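Local coordinates for protein cytochrome c' (Thermochromatium tepidum, PDB 3VRC) that carries a covalently bound heme c and probably serves in electron transport in a purple photosynthetic bacterium, at residues Met19-Asn22 against Met23-Lys27; Ala1-Pro5 against Glu6-Glu10; Asn35-Gln38 against Val39-Ala42. All blocks are in the same frame, centred on the assembly; numbering follows the deposited sequence. Where two conformers were deposited one is given.

Interaction 1. Residues Met19-Asn22 against Met23-Lys27; sequences MAWN and MGKIK. With HEC (heme c), chain L.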
ATOM      1  N   MET B  19      -4.980   0.903   1.662  1.00  8.74           N
ATOM      2  CA  MET B  19      -5.439   0.490   3.021  1.00  9.63           C
ATOM      3  C   MET B  19      -6.916   0.220   2.982  1.00  8.74           C
ATOM      4  O   MET B  19      -7.350  -0.772   3.590  1.00  9.82           O
ATOM      5  CB  MET B  19      -5.134   1.530   4.060  1.00 10.62           C
ATOM      6  CG  MET B  19      -3.684   1.584   4.478  1.00 11.19           C
ATOM      7  SD  MET B  19      -3.417   2.436   6.069  1.00 10.22           S
ATOM      8  CE  MET B  19      -3.855   4.119   5.620  1.00 10.78           C
ATOM      9  N   ALA B  20      -7.698   1.102   2.393  1.00  9.10           N
ATOM     10  CA  ALA B  20      -9.136   0.927   2.402  1.00  9.52           C
ATOM     11  C   ALA B  20      -9.581  -0.372   1.754  1.00  9.48           C
ATOM     12  O   ALA B  20     -10.450  -1.051   2.259  1.00  9.53           O
ATOM     13  CB  ALA B  20      -9.801   2.117   1.752  1.00 10.65           C
ATOM     14  N   TRP B  21      -8.914  -0.740   0.644  1.00  9.11           N
ATOM     15  CA  TRP B  21      -9.278  -2.001  -0.016  1.00  8.98           C
ATOM     16  C   TRP B  21      -9.033  -3.174   0.942  1.00  8.72           C
ATOM     17  O   TRP B  21      -9.882  -4.076   1.049  1.00  9.43           O
ATOM     18  CB  TRP B  21      -8.408  -2.153  -1.263  1.00  9.34           C
ATOM     19  CG  TRP B  21      -8.665  -3.447  -1.966  1.00  9.49           C
ATOM     20  CD1 TRP B  21      -9.843  -3.982  -2.336  1.00 10.12           C
ATOM     21  CD2 TRP B  21      -7.678  -4.413  -2.373  1.00  9.93           C
ATOM     22  NE1 TRP B  21      -9.689  -5.220  -2.913  1.00 11.23           N
ATOM     23  CE2 TRP B  21      -8.371  -5.495  -2.964  1.00 10.42           C
ATOM     24  CE3 TRP B  21      -6.278  -4.452  -2.306  1.00 10.77           C
ATOM     25  CZ2 TRP B  21      -7.696  -6.614  -3.474  1.00 11.53           C
ATOM     26  CZ3 TRP B  21      -5.612  -5.572  -2.784  1.00 12.19           C
ATOM     27  CH2 TRP B  21      -6.328  -6.624  -3.362  1.00 11.95           C
ATOM     28  N   ASN B  22      -7.912  -3.156   1.613  1.00  8.31           N
ATOM     29  CA  ASN B  22      -7.591  -4.251   2.550  1.00  8.48           C
ATOM     30  C   ASN B  22      -8.490  -4.242   3.794  1.00  8.50           C
ATOM     31  O   ASN B  22      -8.898  -5.312   4.250  1.00  9.11           O
ATOM     32  CB  ASN B  22      -6.105  -4.218   2.836  1.00  9.11           C
ATOM     33  CG  ASN B  22      -5.348  -4.788   1.636  1.00  8.64           C
ATOM     34  OD1 ASN B  22      -5.314  -6.009   1.466  1.00  9.80           O
ATOM     35  ND2 ASN B  22      -4.838  -3.929   0.757  1.00  9.96           N
ATOM     36  N   MET B  23      -8.844  -3.065   4.314  1.00  8.82           N
ATOM     37  CA  MET B  23      -9.839  -2.993   5.385  1.00  9.50           C
ATOM     38  C   MET B  23     -11.127  -3.638   4.950  1.00  9.18           C
ATOM     39  O   MET B  23     -11.737  -4.375   5.748  1.00 10.07           O
ATOM     40  CB  MET B  23     -10.082  -1.550   5.805  1.00  9.66           C
ATOM     41  CG  MET B  23      -8.914  -0.896   6.510  1.00 10.18           C
ATOM     42  SD  MET B  23      -8.630  -1.476   8.184  1.00 10.73           S
ATOM     43  CE  MET B  23      -9.953  -0.655   9.063  1.00 12.10           C
ATOM     44  N   GLY B  24     -11.578  -3.397   3.715  1.00  9.44           N
ATOM     45  CA  GLY B  24     -12.810  -3.969   3.253  1.00 10.39           C
ATOM     46  C   GLY B  24     -12.759  -5.468   3.221  1.00  9.69           C
ATOM     47  O   GLY B  24     -13.774  -6.137   3.510  1.00 10.52           O
ATOM     48  N   LYS B  25     -11.604  -6.063   2.892  1.00  9.56           N
ATOM     49  CA  LYS B  25     -11.517  -7.524   2.925  1.00  9.42           C
ATOM     50  C   LYS B  25     -11.646  -8.016   4.351  1.00  9.63           C
ATOM     51  O   LYS B  25     -12.267  -9.084   4.564  1.00 10.33           O
ATOM     52  CB  LYS B  25     -10.147  -7.986   2.326  1.00  9.81           C
ATOM     53  CG  LYS B  25     -10.035  -7.729   0.833  1.00 10.81           C
ATOM     54  CD  LYS B  25      -8.862  -8.288   0.077  1.00 14.80           C
ATOM     55  CE  LYS B  25      -7.712  -7.420   0.224  1.00 13.50           C
ATOM     56  NZ  LYS B  25      -6.460  -8.017  -0.302  1.00 12.28           N
ATOM     57  N   ILE B  26     -11.026  -7.348   5.308  1.00  9.88           N
ATOM     58  CA  ILE B  26     -11.159  -7.798   6.704  1.00  9.94           C
ATOM     59  C   ILE B  26     -12.628  -7.751   7.141  1.00 10.13           C
ATOM     60  O   ILE B  26     -13.134  -8.716   7.724  1.00 10.79           O
ATOM     61  CB  ILE B  26     -10.246  -6.996   7.612  1.00  9.75           C
ATOM     62  CG1 ILE B  26      -8.793  -7.157   7.192  1.00  9.92           C
ATOM     63  CG2 ILE B  26     -10.464  -7.438   9.082  1.00 11.06           C
ATOM     64  CD1 ILE B  26      -7.808  -6.243   7.923  1.00 11.04           C
ATOM     65  N   LYS B  27     -13.326  -6.655   6.825  1.00 10.60           N
ATOM     66  CA  LYS B  27     -14.735  -6.536   7.190  1.00 11.12           C
ATOM     67  C   LYS B  27     -15.512  -7.695   6.594  1.00 11.92           C
ATOM     68  O   LYS B  27     -16.349  -8.349   7.274  1.00 13.09           O
ATOM     69  CB  LYS B  27     -15.268  -5.213   6.675  1.00 12.01           C
ATOM     70  CG  LYS B  27     -16.724  -4.974   7.018  1.00 15.71           C
ATOM     71  CD  LYS B  27     -17.153  -3.544   6.720  1.00 22.45           C
ATOM     72  CE  LYS B  27     -18.543  -3.167   7.224  1.00 27.55           C
ATOM     73  NZ  LYS B  27     -19.577  -3.690   6.279  1.00 39.56           N
TER
HETATM   74 FE   HEC L 201      -7.558   8.462   5.284  1.00  8.98          FE
HETATM   75  CHA HEC L 201      -8.063  10.180   2.327  1.00  9.61           C
HETATM   76  CHB HEC L 201      -8.974   5.646   3.918  1.00  9.82           C
HETATM   77  CHC HEC L 201      -6.555   6.635   7.977  1.00  9.30           C
HETATM   78  CHD HEC L 201      -6.149  11.262   6.615  1.00 10.58           C
HETATM   79  NA  HEC L 201      -8.444   8.011   3.463  1.00  9.68           N
HETATM   80  C1A HEC L 201      -8.547   8.833   2.386  1.00  9.15           C
HETATM   81  C2A HEC L 201      -9.306   8.209   1.363  1.00 10.39           C
HETATM   82  C3A HEC L 201      -9.604   6.892   1.810  1.00 10.16           C
HETATM   83  C4A HEC L 201      -8.982   6.827   3.109  1.00  9.35           C
HETATM   84  CMA HEC L 201     -10.291   5.792   1.101  1.00 11.83           C
HETATM   85  CAA HEC L 201      -9.778   8.863   0.104  1.00 14.27           C
HETATM   86  CBA HEC L 201      -9.366   8.220  -1.132  1.00 14.42           C
HETATM   87  CGA HEC L 201      -7.878   8.261  -1.160  1.00 10.75           C
HETATM   88  O1A HEC L 201      -7.315   7.196  -1.600  1.00 13.77           O
HETATM   89  O2A HEC L 201      -7.197   9.251  -0.867  1.00 13.32           O
HETATM   90  NB  HEC L 201      -7.691   6.489   5.809  1.00  8.97           N
HETATM   91  C1B HEC L 201      -8.314   5.514   5.162  1.00  9.08           C
HETATM   92  C2B HEC L 201      -8.371   4.281   5.916  1.00  9.12           C
HETATM   93  C3B HEC L 201      -7.632   4.577   7.063  1.00  9.09           C
HETATM   94  C4B HEC L 201      -7.220   5.959   6.968  1.00  8.70           C
HETATM   95  CMB HEC L 201      -9.006   3.015   5.535  1.00 10.60           C
HETATM   96  CAB HEC L 201      -7.334   3.722   8.283  1.00  9.73           C
HETATM   97  CBB HEC L 201      -6.985   2.305   8.051  1.00 10.27           C
HETATM   98  NC  HEC L 201      -6.527   8.875   6.996  1.00  9.80           N
HETATM   99  C1C HEC L 201      -6.230   8.007   8.015  1.00  9.47           C
HETATM  100  C2C HEC L 201      -5.591   8.679   9.144  1.00  9.59           C
HETATM  101  C3C HEC L 201      -5.471  10.016   8.708  1.00  9.72           C
HETATM  102  C4C HEC L 201      -6.080  10.086   7.392  1.00  9.28           C
HETATM  103  CMC HEC L 201      -5.235   7.998  10.411  1.00 11.00           C
HETATM  104  CAC HEC L 201      -4.916  11.206   9.449  1.00 10.39           C
HETATM  105  CBC HEC L 201      -3.987  10.903  10.587  1.00 11.89           C
HETATM  106  ND  HEC L 201      -7.232  10.342   4.648  1.00  9.91           N
HETATM  107  C1D HEC L 201      -6.625  11.358   5.306  1.00  9.71           C
HETATM  108  C2D HEC L 201      -6.506  12.552   4.525  1.00 10.23           C
HETATM  109  C3D HEC L 201      -6.979  12.242   3.276  1.00  9.54           C
HETATM  110  C4D HEC L 201      -7.392  10.833   3.375  1.00  9.51           C
HETATM  111  CMD HEC L 201      -5.957  13.880   5.001  1.00 11.32           C
HETATM  112  CAD HEC L 201      -7.011  13.063   2.023  1.00 11.02           C
HETATM  113  CBD HEC L 201      -5.700  12.852   1.218  1.00 10.90           C
HETATM  114  CGD HEC L 201      -5.611  13.765   0.007  1.00 10.13           C
HETATM  115  O1D HEC L 201      -6.627  13.820  -0.747  1.00 10.83           O
HETATM  116  O2D HEC L 201      -4.574  14.427  -0.149  1.00 11.61           O

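Interaction 2. Residues Ala1-Pro5 against Glu6-Glu10; sequences ADLSP and EEQIE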
ATOM      1  N   ALA B   1      14.977  14.093  -7.156  1.00 61.05           N
ATOM      2  CA  ALA B   1      14.355  12.811  -6.758  1.00 58.59           C
ATOM      3  C   ALA B   1      13.403  13.022  -5.567  1.00 57.68           C
ATOM      4  O   ALA B   1      12.734  12.075  -5.132  1.00 72.02           O
ATOM      5  CB  ALA B   1      15.425  11.763  -6.447  1.00 60.26           C
ATOM      6  N   ASP B   2      13.335  14.251  -5.046  1.00 39.18           N
ATOM      7  CA  ASP B   2      12.316  14.548  -4.004  1.00 33.99           C
ATOM      8  C   ASP B   2      10.960  14.638  -4.650  1.00 28.78           C
ATOM      9  O   ASP B   2      10.827  15.224  -5.729  1.00 27.33           O
ATOM     10  CB  ASP B   2      12.570  15.903  -3.324  1.00 52.25           C
ATOM     11  CG  ASP B   2      13.854  15.929  -2.503  1.00 69.95           C
ATOM     12  OD1 ASP B   2      14.166  14.897  -1.852  1.00 58.22           O
ATOM     13  OD2 ASP B   2      14.537  16.990  -2.483  1.00108.27           O
ATOM     14  N   LEU B   3       9.924  14.119  -3.988  1.00 21.59           N
ATOM     15  CA  LEU B   3       8.597  14.191  -4.551  0.80 17.57           C
ATOM     16  C   LEU B   3       8.093  15.618  -4.618  1.00 15.96           C
ATOM     17  O   LEU B   3       8.116  16.335  -3.612  1.00 17.68           O
ATOM     18  CB  LEU B   3       7.648  13.336  -3.711  0.80 17.70           C
ATOM     19  CG  LEU B   3       7.555  11.860  -4.037  0.80 19.26           C
ATOM     20  CD1 LEU B   3       8.846  11.097  -3.821  0.80 23.61           C
ATOM     21  CD2 LEU B   3       6.457  11.303  -3.127  0.80 17.73           C
ATOM     22  N   SER B   4       7.548  16.002  -5.773  1.00 14.87           N
ATOM     23  CA  SER B   4       6.848  17.255  -5.949  1.00 14.88           C
ATOM     24  C   SER B   4       5.598  17.248  -5.107  1.00 14.31           C
ATOM     25  O   SER B   4       5.126  16.192  -4.691  1.00 13.58           O
ATOM     26  CB  SER B   4       6.466  17.461  -7.424  1.00 15.95           C
ATOM     27  OG  SER B   4       5.464  16.480  -7.750  1.00 15.47           O
ATOM     28  N   PRO B   5       5.007  18.404  -4.900  1.00 14.59           N
ATOM     29  CA  PRO B   5       3.736  18.433  -4.193  1.00 14.67           C
ATOM     30  C   PRO B   5       2.657  17.560  -4.853  1.00 13.35           C
ATOM     31  O   PRO B   5       1.939  16.838  -4.154  1.00 12.52           O
ATOM     32  CB  PRO B   5       3.415  19.944  -4.195  1.00 17.92           C
ATOM     33  CG  PRO B   5       4.756  20.614  -4.107  1.00 18.80           C
ATOM     34  CD  PRO B   5       5.556  19.787  -5.085  1.00 18.01           C
ATOM     35  N   GLU B   6       2.554  17.586  -6.168  1.00 13.13           N
ATOM     36  CA  GLU B   6       1.614  16.748  -6.867  1.00 13.06           C
ATOM     37  C   GLU B   6       1.861  15.258  -6.587  1.00 11.51           C
ATOM     38  O   GLU B   6       0.930  14.510  -6.312  1.00 11.85           O
ATOM     39  CB  GLU B   6       1.709  16.988  -8.375  1.00 15.45           C
ATOM     40  CG  GLU B   6       0.835  16.033  -9.193  1.00 19.23           C
ATOM     41  CD  GLU B   6       0.913  16.324 -10.668  1.00 19.16           C
ATOM     42  OE1 GLU B   6       0.934  17.486 -11.060  1.00 25.46           O
ATOM     43  OE2 GLU B   6       0.904  15.408 -11.488  1.00 31.65           O
ATOM     44  N   GLU B   7       3.124  14.860  -6.633  1.00 11.84           N
ATOM     45  CA  GLU B   7       3.458  13.466  -6.365  1.00 11.23           C
ATOM     46  C   GLU B   7       3.171  13.100  -4.900  1.00 10.20           C
ATOM     47  O   GLU B   7       2.788  11.956  -4.630  1.00 10.49           O
ATOM     48  CB  GLU B   7       4.926  13.209  -6.715  1.00 13.04           C
ATOM     49  CG  GLU B   7       5.154  13.279  -8.227  1.00 13.42           C
ATOM     50  CD  GLU B   7       6.620  13.294  -8.547  1.00 16.20           C
ATOM     51  OE1 GLU B   7       7.442  13.968  -7.916  1.00 18.13           O
ATOM     52  OE2 GLU B   7       6.997  12.519  -9.433  1.00 24.00           O
ATOM     53  N   GLN B   8       3.396  14.003  -3.962  1.00 11.33           N
ATOM     54  CA  GLN B   8       3.107  13.700  -2.557  1.00 10.71           C
ATOM     55  C   GLN B   8       1.607  13.466  -2.383  1.00 10.12           C
ATOM     56  O   GLN B   8       1.192  12.530  -1.697  1.00  9.72           O
ATOM     57  CB  GLN B   8       3.558  14.857  -1.660  1.00 12.10           C
ATOM     58  CG  GLN B   8       5.050  14.908  -1.503  1.00 12.43           C
ATOM     59  CD  GLN B   8       5.425  16.150  -0.714  1.00 14.13           C
ATOM     60  OE1 GLN B   8       5.030  16.292   0.422  1.00 15.55           O
ATOM     61  NE2 GLN B   8       6.095  17.098  -1.377  1.00 18.47           N
ATOM     62  N   ILE B   9       0.774  14.300  -3.003  1.00 10.50           N
ATOM     63  CA  ILE B   9      -0.683  14.133  -2.912  1.00 10.51           C
ATOM     64  C   ILE B   9      -1.064  12.790  -3.514  1.00  9.35           C
ATOM     65  O   ILE B   9      -1.820  12.007  -2.920  1.00  9.90           O
ATOM     66  CB  ILE B   9      -1.419  15.283  -3.607  1.00 11.25           C
ATOM     67  CG1 ILE B   9      -1.190  16.610  -2.854  1.00 11.96           C
ATOM     68  CG2 ILE B   9      -2.874  14.991  -3.707  1.00 11.80           C
ATOM     69  CD1 ILE B   9      -1.610  17.838  -3.678  1.00 14.67           C
ATOM     70  N   GLU B  10      -0.569  12.496  -4.719  1.00  9.73           N
ATOM     71  CA  GLU B  10      -0.954  11.232  -5.340  0.80  9.92           C
ATOM     72  C   GLU B  10      -0.479  10.041  -4.524  1.00  8.61           C
ATOM     73  O   GLU B  10      -1.182   9.037  -4.431  1.00  9.45           O
ATOM     74  CB  GLU B  10      -0.402  11.150  -6.744  0.80 11.48           C
ATOM     75  CG  GLU B  10      -1.134  12.093  -7.681  0.80 13.81           C
ATOM     76  CD  GLU B  10      -0.506  12.057  -9.017  0.80 26.31           C
ATOM     77  OE1 GLU B  10       0.768  12.217  -9.079  0.80 21.85           O
ATOM     78  OE2 GLU B  10      -1.270  11.855 -10.010  0.80 32.27           O
TER

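Interaction 3. Residues Asn35-Gln38 against Val39-Ala42; sequences NADQ and VRAA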
ATOM      1  N   ASN B  35     -11.539 -16.266   6.459  1.00  9.48           N
ATOM      2  CA  ASN B  35     -10.356 -16.819   5.852  1.00 10.03           C
ATOM      3  C   ASN B  35      -9.176 -16.211   6.509  1.00  9.44           C
ATOM      4  O   ASN B  35      -8.757 -15.089   6.191  1.00 10.18           O
ATOM      5  CB  ASN B  35     -10.415 -16.524   4.355  1.00 10.82           C
ATOM      6  CG  ASN B  35      -9.179 -17.028   3.630  1.00 10.31           C
ATOM      7  OD1 ASN B  35      -8.212 -17.480   4.221  1.00 13.35           O
ATOM      8  ND2 ASN B  35      -9.209 -16.938   2.304  1.00 13.30           N
ATOM      9  N   ALA B  36      -8.629 -16.887   7.513  1.00 10.49           N
ATOM     10  CA  ALA B  36      -7.591 -16.332   8.329  1.00 10.66           C
ATOM     11  C   ALA B  36      -6.391 -15.880   7.538  1.00 10.27           C
ATOM     12  O   ALA B  36      -5.782 -14.855   7.865  1.00 10.99           O
ATOM     13  CB  ALA B  36      -7.169 -17.332   9.417  1.00 13.06           C
ATOM     14  N   ASP B  37      -5.990 -16.643   6.519  1.00 11.15           N
ATOM     15  CA  ASP B  37      -4.804 -16.272   5.743  1.00 12.52           C
ATOM     16  C   ASP B  37      -5.083 -15.000   4.916  1.00 11.28           C
ATOM     17  O   ASP B  37      -4.148 -14.174   4.776  1.00 12.78           O
ATOM     18  CB  ASP B  37      -4.403 -17.420   4.836  1.00 13.08           C
ATOM     19  CG  ASP B  37      -3.768 -18.546   5.580  1.00 16.67           C
ATOM     20  OD1 ASP B  37      -3.287 -18.330   6.718  1.00 22.61           O
ATOM     21  OD2 ASP B  37      -3.747 -19.631   4.955  1.00 22.23           O
ATOM     22  N   GLN B  38      -6.284 -14.834   4.360  1.00 10.98           N
ATOM     23  CA  GLN B  38      -6.575 -13.608   3.675  1.00 10.04           C
ATOM     24  C   GLN B  38      -6.538 -12.415   4.650  1.00  8.60           C
ATOM     25  O   GLN B  38      -6.063 -11.317   4.293  1.00  9.66           O
ATOM     26  CB  GLN B  38      -7.918 -13.664   2.978  1.00 10.61           C
ATOM     27  CG  GLN B  38      -8.134 -12.419   2.136  1.00 12.27           C
ATOM     28  CD  GLN B  38      -9.407 -12.444   1.357  1.00 11.93           C
ATOM     29  OE1 GLN B  38     -10.454 -12.725   1.927  1.00 14.88           O
ATOM     30  NE2 GLN B  38      -9.333 -12.230   0.054  1.00 13.34           N
ATOM     31  N   VAL B  39      -7.089 -12.609   5.843  1.00  9.06           N
ATOM     32  CA  VAL B  39      -7.078 -11.548   6.842  1.00  8.94           C
ATOM     33  C   VAL B  39      -5.677 -11.182   7.266  1.00  8.93           C
ATOM     34  O   VAL B  39      -5.378 -10.000   7.433  1.00  9.68           O
ATOM     35  CB  VAL B  39      -8.011 -11.927   8.013  1.00  9.95           C
ATOM     36  CG1 VAL B  39      -7.899 -10.924   9.128  1.00 10.51           C
ATOM     37  CG2 VAL B  39      -9.439 -12.032   7.505  1.00 10.09           C
ATOM     38  N   ARG B  40      -4.807 -12.159   7.450  1.00  9.81           N
ATOM     39  CA  ARG B  40      -3.378 -11.896   7.719  0.80 10.41           C
ATOM     40  C   ARG B  40      -2.799 -10.991   6.655  1.00  9.69           C
ATOM     41  O   ARG B  40      -2.156  -9.982   6.946  1.00 10.60           O
ATOM     42  CB  ARG B  40      -2.574 -13.219   7.722  0.80 12.03           C
ATOM     43  CG  ARG B  40      -2.697 -13.999   9.015  0.80 15.34           C
ATOM     44  CD  ARG B  40      -1.834 -15.291   8.932  0.80 22.27           C
ATOM     45  NE  ARG B  40      -1.961 -16.078  10.162  0.80 22.13           N
ATOM     46  CZ  ARG B  40      -2.839 -17.058  10.385  0.80 19.56           C
ATOM     47  NH1 ARG B  40      -3.639 -17.516   9.407  0.80 20.81           N
ATOM     48  NH2 ARG B  40      -2.855 -17.644  11.571  0.80 22.73           N
ATOM     49  N   ALA B  41      -2.979 -11.350   5.393  1.00  9.49           N
ATOM     50  CA  ALA B  41      -2.365 -10.580   4.304  1.00 10.26           C
ATOM     51  C   ALA B  41      -2.919  -9.137   4.313  1.00  9.17           C
ATOM     52  O   ALA B  41      -2.177  -8.174   4.123  1.00  9.78           O
ATOM     53  CB  ALA B  41      -2.641 -11.273   2.976  1.00 11.96           C
ATOM     54  N   ALA B  42      -4.224  -8.996   4.473  1.00  9.05           N
ATOM     55  CA  ALA B  42      -4.864  -7.678   4.474  1.00  9.18           C
ATOM     56  C   ALA B  42      -4.403  -6.848   5.657  1.00  7.92           C
ATOM     57  O   ALA B  42      -4.102  -5.651   5.513  1.00  8.48           O
ATOM     58  CB  ALA B  42      -6.348  -7.844   4.479  1.00  9.76           C
TER

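Interaction 1. Residues Met19-Asn22 against Met23-Lys27
K25 lays the end of its side chain over one face of the W21 indole, one helical turn back. CE stands over the middle of the six-membered ring, 3.7 Å from the ring centroid and only 9° off the normal, a CH-pi contact. NZ lies a little further toward the rim, 22° off the normal, and makes a cation-pi contact; its shortest approach is 3.4 Å, from K25 NZ to W21 CH2. A bend at chi3 (-82°) in an otherwise extended chain turns CE and NZ back over the ring. The two side chains cross obliquely, whereas N22 and K25 run side by side in the same direction, and K25 NZ gives N22 OD1 a weak hydrogen bond of 2.9 Å. The ammonium thus meets the aromatic face and the amide oxygen from two directions roughly at right angles. The other end of that amide is also held, since N22 ND2 donates to the backbone of F18.

These i to i+4 and i to i+3 contacts run along helix 5-31 of the cytochrome c' helical bundle, whose backbone bonds here include M23 N to M19 O at 2.8 Å, a nearly straight bond. W21 packs on T11 of the second subunit and N22 on S52 of that subunit, while N22 also meets A42 and V45 of helix 36-50.

Toward the heme, A20 CB reaches the heme methyl CMA at 3.8 Å. M19 CE lies 4.1 Å from the heme pyrrole atom C3B. M23 places SD 4.1 Å from heme CBB, and its side chain packs on F114 and V117 of helix 107-128, the helix that carries the axial ligand H125.

Interaction 2. Residues Ala1-Pro5 against Glu6-Glu10
S4 and E7, with CA atoms 5.1 Å apart, mark the point where the extended backbone of D2-S4 turns into helix 5-31. S4 is the N-cap: its psi is 165°, while P5 already has helical angles, and Q8 N closes the first turn on S4 O at 2.9 Å. The side chains complete a capping box. E7 N donates to S4 OG at 3.1 Å, and S4 N returns a nearly straight bond to E7 OE1 at 3.0 Å, on the anti lone pair of that oxygen. With chi1 at 68°, S4 OG lies between its own N and carbonyl carbon, where it meets E7 N and, in a weak bond, E7 OE1.

Q8 NE2 donates to L3 O at 3.1 Å from above the carbonyl plane. An alanine in place of Q8 would remove the amide, which would probably leave L3 O without this donor and G59 N without its acceptor, Q8 OE1. In the conformer given, L3 packs on L57 and on W21 of the second subunit. E6 and I9 meet V69 in a loop, and I9 also touches the heme, so the start of helix 5-31 borders both the V69 loop and the cofactor.

Interaction 3. Residues Asn35-Gln38 against Val39-Ala42
N35, the N-cap of helix 36-50, meets V39 through its backbone: V39 N donates to N35 O at 3.0 Å, and V39 CG2 lies against the same oxygen at 3.4 Å. The N35 side chain works on the first turn. Its CG is anti to the backbone N (chi1 178°), which brings OD1 within reach of the amides of D37 and Q38; both bonds are weak, the one from Q38 N to N35 OD1 being 3.3 Å long but nearly straight, the one from D37 N strongly bent.

A36 accepts from R40 N on its carbonyl oxygen, and its methyl has a second role: in the R40 conformer given, A36 CB is 3.5 Å from R40 NH1, approaching the guanidinium obliquely.

D37 carries the ionic part. In that same conformer its OD1 receives R40 NH1 at 2.8 Å, a salt bridge whose hydrogen bond is weak because the N-H...O angle is only 122°; with a second R40 conformer present, it is not certain to be always made. The carboxylate and guanidinium planes stand 55° apart, and a single nitrogen makes the approach. R40 extends from CG to NE, which carries its head back over the preceding turn; NH2 is held separately by the carbonyl of A103. The carboxylate of D37 also lies about 2 Å from a bound cadmium ion at its nearest atom.

Q38 takes A42 N on its carbonyl oxygen, while A42 CB sits 3.5 Å from Q38 O. The Q38 side chain leaves the helix in an extended form, and OE1 accepts from N29 of helix 5-31.

D37 thus has the cadmium ion beside it and, in the conformer given, R40 as well, which is likely to favour its charged form; the partial positive charge of the nearby helix N-terminus would probably add to this.

Interactions 1 and 2 lie on one helix, 5-31, with centres 26 Å apart and nearest atoms about 11 Å apart, and both reach the heme: A20 and I9 each belong to its pocket, so the helix lines the cofactor from I9 to A20, with R12, Q13 and Y16 between them. Interaction 3, on the following helix, lies beside interaction 1, their centres 11 Å apart. N22 OD1 approaches A42 CA at 3.5 Å, and I26 CG1 meets A42 CB at 3.7 Å, packing helix 5-31 against helix 36-50. Interaction 3 is more remote from the heme, about 11 Å from the A42 side chain, and 32 Å from the centre of interaction 2; cadmium is its nearby ion.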